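Local coordinates for protein ectonucleoside triphosphate diphosphohydrolase 4 (Homo sapiens, PDB 6WG5) that belongs to the GDA1/CD39 family of nucleoside phosphatases, whose fold is related to that of actin and its ATPase relatives, at residues I420-E423 with R424-R427; L491-R494 with D495-E499. All coordinates share one frame; numbering follows the deposited sequence.

Contact 1. Residues I420-E423 with R424-R427; sequences ILRE and RFDR
Arg422 reaches down its helix to Asp426, one turn on, and forms a salt bridge with 2.7 Å between NH1 of Arg422 and OD2 of Asp426. The carboxylate oxygen sits at the edge of the guanidinium, in its plane, while the two flat groups are turned 74° apart, and the hydrogen bond within the pair is weak. CG of Arg422 stands opposite the backbone N (chi1 -168°), and the bend at chi2 (71°) swings the guanidinium forward along the helix, toward its C-terminal end. Both residues belong to helix 418-427, and this is the i to i+4 ion pair of an alpha-helix surface. The backbone carbonyls beneath are taken up in the same spacing: Ile420 O receives Arg424 N at 2.9 Å, and Leu421 O receives Phe425 N at the same length. Arg422 O accepts from Asp426 N, and Glu423 O from Arg427 N with a weak second bond from Asp426 N. On another side of the helix, CG2 of Ile420 lies over one face of the Arg424 guanidinium, 3.5 Å from NE of Arg424, beside an arginine chain that runs extended. Glu423 and Arg427 run alongside each other, but OE1 of Glu423 stays 4.1 Å from NH1 of Arg427, too far for a salt bridge. The side chains of Arg422 and Phe425 touch Leu436 of helix 436-456, and Phe425 also touches Leu439.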
loop_
_atom_site.group_PDB
_atom_site.type_symbol
_atom_site.label_atom_id
_atom_site.label_comp_id
_atom_site.label_asym_id
_atom_site.label_seq_id
_atom_site.Cartn_x
_atom_site.Cartn_y
_atom_site.Cartn_z
ATOM N N ILE A 420 -14.677 31.320 -7.054
ATOM C CA ILE A 420 -15.855 30.530 -6.711
ATOM C C ILE A 420 -15.453 29.312 -5.887
ATOM O O ILE A 420 -16.028 29.045 -4.825
ATOM C CB ILE A 420 -16.615 30.127 -7.988
ATOM C CG1 ILE A 420 -17.127 31.380 -8.709
ATOM C CG2 ILE A 420 -17.771 29.185 -7.654
ATOM C CD1 ILE A 420 -17.688 31.111 -10.090
ATOM N N LEU A 421 -14.471 28.548 -6.371
ATOM C CA LEU A 421 -13.946 27.432 -5.591
ATOM C C LEU A 421 -13.514 27.899 -4.209
ATOM O O LEU A 421 -13.829 27.267 -3.193
ATOM C CB LEU A 421 -12.764 26.790 -6.322
ATOM C CG LEU A 421 -13.049 26.135 -7.673
ATOM C CD1 LEU A 421 -11.752 25.640 -8.289
ATOM C CD2 LEU A 421 -14.046 24.994 -7.520
ATOM N N ARG A 422 -12.789 29.015 -4.158
ATOM C CA ARG A 422 -12.313 29.540 -2.887
ATOM C C ARG A 422 -13.476 29.908 -1.973
ATOM O O ARG A 422 -13.437 29.642 -0.765
ATOM C CB ARG A 422 -11.421 30.753 -3.146
ATOM C CG ARG A 422 -10.627 31.217 -1.951
ATOM C CD ARG A 422 -9.516 30.252 -1.608
ATOM N NE ARG A 422 -8.683 30.791 -0.540
ATOM C CZ ARG A 422 -9.047 30.836 0.737
ATOM N NH1 ARG A 422 -10.234 30.372 1.110
ATOM N NH2 ARG A 422 -8.224 31.350 1.642
ATOM N N GLU A 423 -14.523 30.518 -2.530
ATOM C CA GLU A 423 -15.680 30.884 -1.718
ATOM C C GLU A 423 -16.386 29.645 -1.183
ATOM O O GLU A 423 -16.799 29.610 -0.018
ATOM C CB GLU A 423 -16.647 31.733 -2.541
ATOM C CG GLU A 423 -17.699 32.446 -1.712
ATOM C CD GLU A 423 -18.976 32.701 -2.485
ATOM O OE1 GLU A 423 -20.052 32.268 -2.017
ATOM O OE2 GLU A 423 -18.902 33.325 -3.565
ATOM N N ARG A 424 -16.534 28.618 -2.023
ATOM C CA ARG A 424 -17.171 27.383 -1.583
ATOM C C ARG A 424 -16.345 26.684 -0.514
ATOM O O ARG A 424 -16.900 26.101 0.424
ATOM C CB ARG A 424 -17.393 26.466 -2.784
ATOM C CG ARG A 424 -18.463 26.984 -3.717
ATOM C CD ARG A 424 -18.470 26.274 -5.054
ATOM N NE ARG A 424 -19.586 26.740 -5.868
ATOM C CZ ARG A 424 -19.967 26.188 -7.014
ATOM N NH1 ARG A 424 -19.322 25.133 -7.498
ATOM N NH2 ARG A 424 -21.000 26.694 -7.675
ATOM N N PHE A 425 -15.016 26.731 -0.638
ATOM C CA PHE A 425 -14.162 26.128 0.379
ATOM C C PHE A 425 -14.408 26.755 1.744
ATOM O O PHE A 425 -14.426 26.055 2.763
ATOM C CB PHE A 425 -12.693 26.272 -0.018
ATOM C CG PHE A 425 -11.737 25.698 0.988
ATOM C CD1 PHE A 425 -11.414 24.353 0.965
ATOM C CD2 PHE A 425 -11.165 26.503 1.956
ATOM C CE1 PHE A 425 -10.539 23.821 1.889
ATOM C CE2 PHE A 425 -10.288 25.978 2.882
ATOM C CZ PHE A 425 -9.975 24.635 2.848
ATOM N N ASP A 426 -14.606 28.076 1.786
ATOM C CA ASP A 426 -14.824 28.749 3.062
ATOM C C ASP A 426 -16.188 28.412 3.651
ATOM O O ASP A 426 -16.348 28.415 4.877
ATOM C CB ASP A 426 -14.680 30.261 2.889
ATOM C CG ASP A 426 -13.272 30.672 2.497
ATOM O OD1 ASP A 426 -13.119 31.740 1.865
ATOM O OD2 ASP A 426 -12.320 29.930 2.819
ATOM N N ARG A 427 -17.178 28.125 2.808
ATOM C CA ARG A 427 -18.507 27.762 3.285
ATOM C C ARG A 427 -18.597 26.309 3.737
ATOM O O ARG A 427 -19.646 25.904 4.250
ATOM C CB ARG A 427 -19.547 28.026 2.192
ATOM C CG ARG A 427 -19.683 29.494 1.813
ATOM C CD ARG A 427 -20.728 29.700 0.730
ATOM N NE ARG A 427 -22.079 29.418 1.207
ATOM C CZ ARG A 427 -23.167 29.448 0.442
ATOM N NH1 ARG A 427 -23.070 29.745 -0.850
ATOM N NH2 ARG A 427 -24.354 29.178 0.967
#

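Contact 2. Residues L491-R494 with D495-E499; sequences LPLR and DIQQE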
loop_
_atom_site.group_PDB
_atom_site.type_symbol
_atom_site.label_atom_id
_atom_site.label_comp_id
_atom_site.label_asym_id
_atom_site.label_seq_id
_atom_site.Cartn_x
_atom_site.Cartn_y
_atom_site.Cartn_z
ATOM N N LEU A 491 2.323 -22.088 12.445
ATOM C CA LEU A 491 1.796 -22.443 13.759
ATOM C C LEU A 491 0.687 -23.483 13.707
ATOM O O LEU A 491 0.687 -24.386 14.560
ATOM C CB LEU A 491 1.295 -21.181 14.478
ATOM C CG LEU A 491 2.355 -20.222 15.025
ATOM C CD1 LEU A 491 1.677 -19.035 15.690
ATOM C CD2 LEU A 491 3.291 -20.919 16.010
ATOM N N PRO A 492 -0.276 -23.423 12.781
ATOM C CA PRO A 492 -1.305 -24.472 12.730
ATOM C C PRO A 492 -0.736 -25.882 12.655
ATOM O O PRO A 492 -1.441 -26.847 12.969
ATOM C CB PRO A 492 -2.107 -24.126 11.466
ATOM C CG PRO A 492 -1.553 -22.825 10.943
ATOM C CD PRO A 492 -0.657 -22.250 11.979
ATOM N N LEU A 493 0.525 -26.027 12.233
ATOM C CA LEU A 493 1.135 -27.354 12.198
ATOM C C LEU A 493 1.156 -27.994 13.576
ATOM O O LEU A 493 1.065 -29.222 13.690
ATOM C CB LEU A 493 2.562 -27.288 11.650
ATOM C CG LEU A 493 2.768 -27.265 10.135
ATOM C CD1 LEU A 493 4.254 -27.347 9.829
ATOM C CD2 LEU A 493 2.025 -28.399 9.436
ATOM N N ARG A 494 1.293 -27.191 14.630
ATOM C CA ARG A 494 1.259 -27.738 15.981
ATOM C C ARG A 494 -0.027 -28.523 16.208
ATOM O O ARG A 494 0.003 -29.729 16.470
ATOM C CB ARG A 494 1.395 -26.614 17.008
ATOM C CG ARG A 494 2.672 -25.808 16.880
ATOM C CD ARG A 494 3.105 -25.277 18.230
ATOM N NE ARG A 494 3.598 -26.348 19.090
ATOM C CZ ARG A 494 3.783 -26.234 20.401
ATOM N NH1 ARG A 494 4.239 -27.265 21.098
ATOM N NH2 ARG A 494 3.505 -25.094 21.018
ATOM N N ASP A 495 -1.175 -27.857 16.085
ATOM C CA ASP A 495 -2.443 -28.517 16.382
ATOM C C ASP A 495 -2.723 -29.669 15.425
ATOM O O ASP A 495 -3.321 -30.675 15.827
ATOM C CB ASP A 495 -3.582 -27.499 16.332
ATOM C CG ASP A 495 -3.330 -26.298 17.223
ATOM O OD1 ASP A 495 -3.618 -26.383 18.435
ATOM O OD2 ASP A 495 -2.844 -25.268 16.709
ATOM N N ILE A 496 -2.298 -29.554 14.168
ATOM C CA ILE A 496 -2.657 -30.530 13.143
ATOM C C ILE A 496 -1.677 -31.698 13.151
ATOM O O ILE A 496 -2.052 -32.832 13.469
ATOM C CB ILE A 496 -2.717 -29.870 11.752
ATOM C CG1 ILE A 496 -3.799 -28.785 11.737
ATOM C CG2 ILE A 496 -2.990 -30.918 10.670
ATOM C CD1 ILE A 496 -3.896 -28.009 10.436
ATOM N N GLN A 497 -0.425 -31.433 12.796
ATOM C CA GLN A 497 0.555 -32.493 12.545
ATOM C C GLN A 497 1.450 -32.750 13.755
ATOM O O GLN A 497 2.675 -32.779 13.635
ATOM C CB GLN A 497 1.391 -32.146 11.318
ATOM C CG GLN A 497 0.625 -32.199 10.001
ATOM C CD GLN A 497 1.537 -32.125 8.788
ATOM O OE1 GLN A 497 2.671 -31.655 8.878
ATOM N NE2 GLN A 497 1.046 -32.597 7.647
ATOM N N GLN A 498 0.860 -32.950 14.937
ATOM C CA GLN A 498 1.647 -33.435 16.068
ATOM C C GLN A 498 2.226 -34.812 15.773
ATOM O O GLN A 498 3.367 -35.109 16.145
ATOM C CB GLN A 498 0.792 -33.490 17.336
ATOM C CG GLN A 498 0.755 -32.210 18.157
ATOM C CD GLN A 498 2.128 -31.767 18.634
ATOM O OE1 GLN A 498 3.020 -32.589 18.854
ATOM N NE2 GLN A 498 2.304 -30.458 18.798
ATOM N N GLU A 499 1.449 -35.663 15.102
ATOM C CA GLU A 499 1.885 -37.031 14.843
ATOM C C GLU A 499 3.004 -37.073 13.810
ATOM O O GLU A 499 3.949 -37.861 13.944
ATOM C CB GLU A 499 0.697 -37.871 14.375
ATOM C CG GLU A 499 -0.401 -38.027 15.417
ATOM C CD GLU A 499 -1.714 -38.502 14.821
ATOM O OE1 GLU A 499 -2.011 -38.141 13.663
ATOM O OE2 GLU A 499 -2.450 -39.238 15.512
#
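Leu493 and Gln497, one turn apart, extend alongside each other, with CD2 of Leu493 3.4 Å from OE1 of Gln497. This is a methyl group against an amide oxygen, a van der Waals contact. Gln497 runs extended beyond CG, and chi3 of -21° turns OE1 back toward the leucine. Beneath the two side chains their backbones are joined, Gln497 N donating to Leu493 O at 2.8 Å with an N-H...O angle of 136°. One residue earlier, Ile496 N gives a straighter bond to Pro492 O, 3.1 Å long. CG1 of Ile496 lies beside Pro492 O, and CD1 of Ile496 only loosely approaches CB of Pro492 (4.4 Å).

These bonds close the short helix 492-496. Gln497 is the first residue past it to leave helical backbone angles, and the chain turns away there. Gln498 then folds back: the bend at chi2 (-59°) brings its NE2 to 3.4 Å from Arg494 O, a weak hydrogen bond. A side-chain amide thus meets a carbonyl near the C-terminal end of the helix.

Farther out, the loop residue His63 lies against Pro492, Asp495 and Ile496, and Cys262 also touches Pro492. Asp495 OD1 makes a long, weak ion pair with NH1 of Arg62. No salt bridge joins the two segments. The Gln498 amide supplies a side-chain donor to Arg494 O where the backbone has already left helical geometry, so this last turn is probably held less firmly than the turns closed by the two backbone bonds before it.

How the contacts relate
Contacts 1 and 2 are both local and both at the surface, on opposite sides of the chain's centre, with centres about 62 Å apart and no atoms touching. Contact 1 stays within helix 418-427, whereas contact 2 runs from helix 492-496 into the non-helical chain after it. Contact 1 has four i to i+4 backbone bonds and adds an ion pair between side chains; contact 2 has two and no ion pair between its segments, and its side-chain meetings are van der Waals or weakly polar. Their surroundings differ too, since the first helix packs partly on helix 436-456, whereas the second rests on loops around His63 and Cys262.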